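Local coordinates for acetylxylan esterase / glucomannan deacetylase (Cellvibrio japonicus, PDB 2WAA), which removes acetyl groups from acetylated xylan and glucomannan as a family 2 carbohydrate esterase in the breakdown of plant cell walls, at residues Val182-Arg187 with Leu210-Gln215; Ile190-Trp193 with Asp198-Asn201; Asn236-Gly241 with Ala246-Thr251. All blocks are in the same frame, centred on the assembly; numbering follows the deposited sequence.

Interaction 1. Residues Val182-Arg187 with Leu210-Gln215; sequences VCWGGR and LGDTGQ. With ACT (acetate ion), chain B; ACT (acetate ion), chain C.
Over one face of the Trp-184 indole lie two charged groups, the carboxylate of Asp-212 and the guanidinium of Arg-187, while at the indole edge the buried Gly-211 O, 3.5 Å from Trp-184 CZ3, has no hydrogen-bonding partner in the model. This layered arrangement stands beside the inferred oxyanion hole of the SGNH hydrolase fold, where strand 177-183 runs out into a type II turn from Trp-184 to Arg-187. The carboxylate is tilted by only 20° from the ring plane, and its OD2 rides above the rim, 3.7 Å from Trp-184 CZ2. The guanidinium in turn has Trp-184 NE1 under one face, 3.3 Å from its plane, and at its edge it meets Asp-212.

There Arg-187 grips a single oxygen with both terminal nitrogens in an end-on salt bridge. NH1 meets Asp-212 OD2 at 2.9 Å, nearly in line with the C-O bond; NH2 reaches Asp-212 OD2 from the syn side at 3.1 Å. Both bonds keep close to the guanidinium plane, which should hold it flat over the indole. A bend at chi2 (-73°) brings the guanidinium over the rim of the indole. NH1 is also hydrogen-bonded to the carbonyl of Ala-200, which further fixes its orientation.

Gly-186, inferred to stabilise the transition state, occupies the third position of the turn with positive phi. Its amide points at the active-site acetate, an ion probably taken up from the crystallisation liquor, which also binds Ser-141, Asn-236 and His-316, and Gly-186 N meets the acetate OXT at 2.7 Å in a nearly straight bond.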
# COMPACT_ATOMS: atom_id res chain seq x y z
N VAL A 182 2.50 -2.07 -2.98
CA VAL A 182 2.38 -2.18 -4.45
C VAL A 182 1.77 -3.56 -4.64
O VAL A 182 2.46 -4.57 -4.61
CB VAL A 182 3.76 -2.02 -5.16
CG1 VAL A 182 3.68 -2.39 -6.67
CG2 VAL A 182 4.22 -0.56 -5.02
N CYS A 183 0.45 -3.58 -4.77
CA CYS A 183 -0.33 -4.82 -4.65
C CYS A 183 -1.57 -4.64 -5.51
O CYS A 183 -2.00 -3.50 -5.79
CB CYS A 183 -0.69 -5.09 -3.19
SG CYS A 183 -1.39 -3.58 -2.38
N TRP A 184 -2.17 -5.75 -5.92
CA TRP A 184 -3.38 -5.69 -6.74
C TRP A 184 -4.21 -6.92 -6.43
O TRP A 184 -3.74 -8.07 -6.63
CB TRP A 184 -3.00 -5.67 -8.23
CG TRP A 184 -4.10 -5.11 -9.11
CD1 TRP A 184 -5.33 -5.65 -9.30
CD2 TRP A 184 -4.03 -3.95 -9.93
NE1 TRP A 184 -6.06 -4.89 -10.19
CE2 TRP A 184 -5.28 -3.83 -10.58
CE3 TRP A 184 -3.05 -2.98 -10.16
CZ2 TRP A 184 -5.56 -2.79 -11.46
CZ3 TRP A 184 -3.34 -1.93 -11.02
CH2 TRP A 184 -4.59 -1.84 -11.66
N GLY A 185 -5.43 -6.73 -5.95
CA GLY A 185 -6.27 -7.89 -5.65
C GLY A 185 -6.49 -8.83 -6.83
O GLY A 185 -6.71 -8.39 -7.98
N GLY A 186 -6.50 -10.13 -6.54
CA GLY A 186 -6.77 -11.14 -7.56
C GLY A 186 -5.59 -11.48 -8.46
O GLY A 186 -5.67 -12.47 -9.19
N ARG A 187 -4.49 -10.72 -8.36
CA ARG A 187 -3.32 -10.89 -9.22
C ARG A 187 -2.24 -11.79 -8.62
O ARG A 187 -2.17 -11.94 -7.41
CB ARG A 187 -2.74 -9.53 -9.59
CG ARG A 187 -3.77 -8.63 -10.26
CD ARG A 187 -4.12 -9.07 -11.74
NE ARG A 187 -5.21 -8.19 -12.22
CZ ARG A 187 -5.00 -7.01 -12.83
NH1 ARG A 187 -3.75 -6.58 -13.05
NH2 ARG A 187 -6.04 -6.27 -13.20
N LEU A 210 0.46 3.92 -11.12
CA LEU A 210 -0.92 3.56 -10.79
C LEU A 210 -1.53 2.98 -12.06
O LEU A 210 -0.97 3.17 -13.13
CB LEU A 210 -1.72 4.80 -10.38
CG LEU A 210 -1.69 6.03 -11.34
CD1 LEU A 210 -2.46 5.81 -12.64
CD2 LEU A 210 -2.26 7.29 -10.64
N GLY A 211 -2.67 2.30 -11.96
CA GLY A 211 -3.35 1.79 -13.15
C GLY A 211 -2.68 0.57 -13.73
O GLY A 211 -1.61 0.17 -13.28
N ASP A 212 -3.27 -0.06 -14.73
CA ASP A 212 -2.48 -1.12 -15.36
C ASP A 212 -2.68 -1.28 -16.86
O ASP A 212 -2.34 -2.36 -17.43
CB ASP A 212 -2.68 -2.48 -14.67
CG ASP A 212 -4.07 -3.01 -14.89
OD1 ASP A 212 -4.95 -2.24 -15.34
OD2 ASP A 212 -4.27 -4.19 -14.62
N THR A 213 -3.17 -0.23 -17.51
CA THR A 213 -3.37 -0.32 -18.99
C THR A 213 -2.08 -0.07 -19.76
O THR A 213 -0.99 0.13 -19.18
CB THR A 213 -4.36 0.72 -19.49
OG1 THR A 213 -3.78 2.03 -19.34
CG2 THR A 213 -5.69 0.60 -18.73
N GLY A 214 -2.20 -0.03 -21.08
CA GLY A 214 -1.05 0.28 -21.91
C GLY A 214 -0.61 1.71 -21.62
O GLY A 214 0.54 2.09 -21.90
N GLN A 215 -1.51 2.50 -21.06
CA GLN A 215 -1.17 3.90 -20.78
C GLN A 215 -0.88 4.20 -19.30
O GLN A 215 -0.83 5.37 -18.89
CB GLN A 215 -2.25 4.83 -21.33
CG GLN A 215 -3.49 4.92 -20.46
CD GLN A 215 -4.79 4.68 -21.24
OE1 GLN A 215 -4.96 5.17 -22.37
NE2 GLN A 215 -5.71 3.90 -20.65
C ACT B . -8.29 -9.55 -11.90
O ACT B . -8.33 -8.80 -12.92
OXT ACT B . -8.66 -10.74 -12.06
CH3 ACT B . -7.85 -9.05 -10.55
C ACT C . -6.51 -11.95 -3.36
O ACT C . -7.78 -11.97 -3.46
OXT ACT C . -5.92 -11.10 -4.06
CH3 ACT C . -5.73 -12.87 -2.45

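Interaction 2. Residues Ile190-Trp193 with Asp198-Asn201; sequences IRSW and DDAN
Ser-192 OG is held from two directions: it donates to Asp-199 OD2 at 2.6 Å, and it accepts a hydrogen bond from a water 2.9 Å from Ser-192 OG. The carboxylate is approached on the anti lone pair of OD2, the one turned away from OD1. That leaves Asp-199 OD1 to form a salt bridge with Lys-196, so the two oxygens of this aspartate serve different partners, and the lysine would be expected to favour the ionised form of the carboxylate. The same water donates to the amide oxygen of Asn-201, with its oxygen 2.6 Å from Asn-201 OD1, and thereby spans the two segments between the serine and the asparagine.

Both segments belong to the long loop that leads from strand 177-183 to helix 202-205 in the SGNH hydrolase domain, and the contact folds this loop back on itself near the surface. Asn-201 is the N-cap residue of that short helix, yet its side chain makes no capping bond. Folded back beside its own backbone N (chi1 -62°), this side chain lays its amide against the Ile-190/Arg-191 peptide: OD1 is 3.6 Å from Ile-190 C, and ND2 comes to 3.5 Å from Ile-190 O at an angle too poor for a hydrogen bond. ND2 has a weak bond to the carbonyl of Thr-197.

Ile-190 and Arg-191 give the contact little beyond their backbone, since both side chains start out away from the other segment. Ile-190 packs on helix 245-262, and Arg-191 NE bonds to the carbonyl of Asp-237. Beyond Ser-192, Trp-193 N donates to the carbonyl of Gly-186.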
# COMPACT_ATOMS: atom_id res chain seq x y z
N ILE A 190 2.38 -15.02 -11.87
CA ILE A 190 2.19 -15.48 -13.26
C ILE A 190 0.76 -15.56 -13.77
O ILE A 190 0.55 -15.60 -14.99
CB ILE A 190 2.92 -16.81 -13.57
CG1 ILE A 190 2.20 -18.00 -12.93
CG2 ILE A 190 4.42 -16.73 -13.15
CD1 ILE A 190 2.87 -19.36 -13.34
N ARG A 191 -0.23 -15.61 -12.88
CA ARG A 191 -1.63 -15.64 -13.34
C ARG A 191 -2.56 -15.15 -12.26
O ARG A 191 -2.21 -15.14 -11.05
CB ARG A 191 -2.05 -17.07 -13.73
CG ARG A 191 -2.05 -18.02 -12.55
CD ARG A 191 -2.22 -19.51 -13.06
NE ARG A 191 -2.17 -20.50 -11.97
CZ ARG A 191 -2.30 -21.82 -12.16
NH1 ARG A 191 -2.52 -22.29 -13.40
NH2 ARG A 191 -2.24 -22.67 -11.12
N SER A 192 -3.73 -14.70 -12.68
CA SER A 192 -4.76 -14.27 -11.76
C SER A 192 -5.55 -15.46 -11.19
O SER A 192 -5.39 -16.60 -11.66
CB SER A 192 -5.67 -13.29 -12.49
OG SER A 192 -4.89 -12.20 -13.00
N TRP A 193 -6.35 -15.20 -10.15
CA TRP A 193 -7.09 -16.25 -9.43
C TRP A 193 -7.95 -17.10 -10.38
O TRP A 193 -8.18 -18.30 -10.13
CB TRP A 193 -7.97 -15.63 -8.35
CG TRP A 193 -9.10 -14.83 -8.91
CD1 TRP A 193 -9.09 -13.53 -9.31
CD2 TRP A 193 -10.41 -15.34 -9.19
NE1 TRP A 193 -10.37 -13.17 -9.79
CE2 TRP A 193 -11.18 -14.28 -9.72
CE3 TRP A 193 -11.01 -16.60 -9.02
CZ2 TRP A 193 -12.52 -14.44 -10.09
CZ3 TRP A 193 -12.35 -16.76 -9.40
CH2 TRP A 193 -13.09 -15.69 -9.92
N ASP A 198 -2.84 -13.29 -18.89
CA ASP A 198 -2.48 -12.10 -19.64
C ASP A 198 -2.98 -10.79 -19.00
O ASP A 198 -3.04 -9.74 -19.68
CB ASP A 198 -2.97 -12.21 -21.10
CG ASP A 198 -4.47 -12.30 -21.20
OD1 ASP A 198 -5.19 -12.57 -20.21
OD2 ASP A 198 -4.97 -12.11 -22.34
N ASP A 199 -3.32 -10.83 -17.72
CA ASP A 199 -3.50 -9.57 -16.96
C ASP A 199 -2.11 -9.04 -16.61
O ASP A 199 -1.10 -9.76 -16.78
CB ASP A 199 -4.23 -9.81 -15.63
CG ASP A 199 -5.67 -10.29 -15.80
OD1 ASP A 199 -6.34 -9.81 -16.74
OD2 ASP A 199 -6.12 -11.16 -15.01
N ALA A 200 -2.04 -7.81 -16.11
CA ALA A 200 -0.79 -7.31 -15.53
C ALA A 200 -0.52 -8.12 -14.25
O ALA A 200 -1.22 -8.02 -13.23
CB ALA A 200 -0.88 -5.80 -15.24
N ASN A 201 0.51 -8.95 -14.33
CA ASN A 201 0.94 -9.73 -13.17
C ASN A 201 1.83 -8.86 -12.28
O ASN A 201 2.13 -7.74 -12.65
CB ASN A 201 1.67 -10.98 -13.66
CG ASN A 201 0.73 -11.87 -14.50
OD1 ASN A 201 -0.39 -12.16 -14.08
ND2 ASN A 201 1.17 -12.27 -15.71
O HOH W 1 -2.19 -11.74 -12.19

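Interaction 3. Residues Asn236-Gly241 with Ala246-Thr251. With ACT (acetate ion), chain C.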
# COMPACT_ATOMS: atom_id res chain seq x y z
N ASN A 236 -2.98 -16.05 -5.50
CA ASN A 236 -3.84 -16.17 -6.70
C ASN A 236 -3.25 -17.12 -7.73
O ASN A 236 -3.99 -17.75 -8.50
CB ASN A 236 -4.15 -14.77 -7.25
CG ASN A 236 -4.93 -13.94 -6.24
OD1 ASN A 236 -5.97 -14.40 -5.73
ND2 ASN A 236 -4.39 -12.74 -5.86
N ASP A 237 -1.92 -17.21 -7.78
CA ASP A 237 -1.29 -18.19 -8.66
C ASP A 237 -1.72 -19.61 -8.33
O ASP A 237 -1.73 -20.49 -9.21
CB ASP A 237 0.23 -18.14 -8.54
CG ASP A 237 0.79 -16.82 -9.03
OD1 ASP A 237 0.63 -16.54 -10.25
OD2 ASP A 237 1.36 -16.08 -8.19
N PHE A 238 -1.98 -19.86 -7.03
CA PHE A 238 -2.36 -21.22 -6.54
C PHE A 238 -3.87 -21.46 -6.49
O PHE A 238 -4.32 -22.58 -6.19
CB PHE A 238 -1.73 -21.47 -5.14
CG PHE A 238 -0.25 -21.73 -5.22
CD1 PHE A 238 0.59 -20.73 -5.69
CD2 PHE A 238 0.30 -22.95 -4.91
CE1 PHE A 238 1.97 -20.94 -5.81
CE2 PHE A 238 1.65 -23.19 -5.02
CZ PHE A 238 2.51 -22.19 -5.48
N SER A 239 -4.65 -20.43 -6.80
CA SER A 239 -6.11 -20.58 -6.74
C SER A 239 -6.65 -21.61 -7.72
O SER A 239 -7.49 -22.44 -7.34
CB SER A 239 -6.81 -19.23 -6.93
OG SER A 239 -6.47 -18.43 -5.84
N PRO A 240 -6.18 -21.58 -8.97
CA PRO A 240 -6.67 -22.63 -9.86
C PRO A 240 -6.12 -24.02 -9.53
O PRO A 240 -6.78 -25.00 -9.88
CB PRO A 240 -6.13 -22.21 -11.25
CG PRO A 240 -5.77 -20.71 -11.10
CD PRO A 240 -5.31 -20.60 -9.68
N GLY A 241 -4.95 -24.11 -8.89
CA GLY A 241 -4.25 -25.36 -8.65
C GLY A 241 -2.79 -24.97 -8.42
O GLY A 241 -2.42 -23.79 -8.56
N ALA A 246 8.86 -25.62 -12.39
CA ALA A 246 9.94 -24.92 -13.12
C ALA A 246 9.51 -23.54 -13.61
O ALA A 246 10.27 -22.60 -13.54
CB ALA A 246 10.51 -25.79 -14.30
N THR A 247 8.29 -23.42 -14.11
CA THR A 247 7.82 -22.17 -14.66
C THR A 247 7.74 -21.09 -13.56
O THR A 247 8.21 -19.96 -13.69
CB THR A 247 6.40 -22.32 -15.23
OG1 THR A 247 6.39 -23.27 -16.31
CG2 THR A 247 5.88 -20.98 -15.75
N TYR A 248 7.15 -21.48 -12.45
CA TYR A 248 7.00 -20.52 -11.36
C TYR A 248 8.36 -20.09 -10.79
O TYR A 248 8.61 -18.89 -10.57
CB TYR A 248 6.14 -21.13 -10.28
CG TYR A 248 5.54 -20.07 -9.40
CD1 TYR A 248 4.35 -19.46 -9.77
CD2 TYR A 248 6.16 -19.69 -8.21
CE1 TYR A 248 3.75 -18.48 -8.97
CE2 TYR A 248 5.58 -18.72 -7.38
CZ TYR A 248 4.38 -18.12 -7.79
OH TYR A 248 3.77 -17.16 -7.03
N ILE A 249 9.23 -21.06 -10.53
CA ILE A 249 10.51 -20.73 -9.92
C ILE A 249 11.34 -19.89 -10.89
O ILE A 249 12.00 -18.91 -10.49
CB ILE A 249 11.28 -22.00 -9.49
CG1 ILE A 249 10.57 -22.68 -8.29
CG2 ILE A 249 12.79 -21.67 -9.18
CD1 ILE A 249 11.16 -24.05 -7.97
N ASN A 250 11.29 -20.22 -12.17
CA ASN A 250 12.06 -19.41 -13.10
C ASN A 250 11.52 -17.98 -13.19
O ASN A 250 12.31 -17.03 -13.30
CB ASN A 250 12.13 -20.06 -14.48
CG ASN A 250 13.02 -21.29 -14.48
OD1 ASN A 250 13.94 -21.43 -13.63
ND2 ASN A 250 12.79 -22.16 -15.44
N THR A 251 10.21 -17.80 -13.14
CA THR A 251 9.75 -16.43 -13.17
C THR A 251 9.93 -15.70 -11.86
O THR A 251 10.25 -14.51 -11.89
CB THR A 251 8.44 -16.16 -14.00
OG1 THR A 251 7.53 -15.25 -13.33
CG2 THR A 251 7.77 -17.43 -14.40
C ACT C . -6.51 -11.95 -3.36
O ACT C . -7.78 -11.97 -3.46
OXT ACT C . -5.92 -11.10 -4.06
CH3 ACT C . -5.73 -12.87 -2.45
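Asp-237 and Tyr-248 mark the closest backbone approach of the two segments, yet their CA atoms are still 9.0 Å apart, so side chains bridge the interval. The first segment is a weakly bonded helical turn that relaxes into loop before Gly-241; the second is a regular part of helix 245-262. Asn-236 and Asp-237 correspond to the Asn-Asp pair of the conserved GxND block of SGNH hydrolases, found here after strand 228-231 of the parallel sheet.

Tyr-248, with CG anti to its amide nitrogen (chi1 -159°), projects from its helix to the aspartate. Its hydroxyl donates to Asp-237, the OH lying 2.9 Å from Asp-237 OD2 and well above the carboxylate plane. The carboxylate stands steeply against the plane of the phenol ring, and Asp-237 CG sits at the ring edge, 3.4 Å from Tyr-248 CE1. OD2 also accepts from Leu-189 N and OD1 from Ile-190 N, so three donors hold this buried carboxylate.

Phe-238 turns its edge to one face of the Tyr-248 ring in a T-shaped pair, with centroids 5.8 Å apart and planes at 80°; its CE1 leads, 4.2 Å from Tyr-248 CZ.

Asn-236, inferred to stabilise the transition state, faces the active site, where its ND2 donates to the carbonyl of Arg-187 and also to the bound acetate, with Asn-236 ND2 2.9 Å from the acetate OXT.

How the interactions relate
Interaction 3 is the buried contact of the three, interaction 1 is partly buried and interaction 2 lies near the surface. Their chemistry follows: an aromatic pair beside a hydroxyl-carboxylate bond in 3, a salt bridge laid over an indole in 1, a water-bridged polar network in 2. Interactions 1 and 2 fasten the long loop after strand 177-183, and meet through an arginine bond and a bond between backbones. Interaction 3 ties the turn after strand 228-231 to helix 245-262, and the same helix receives Ile-190 of interaction 2, whose CG2 packs on Thr-251. The acetate shared by 1 and 3 joins their inferred oxyanion-hole donors.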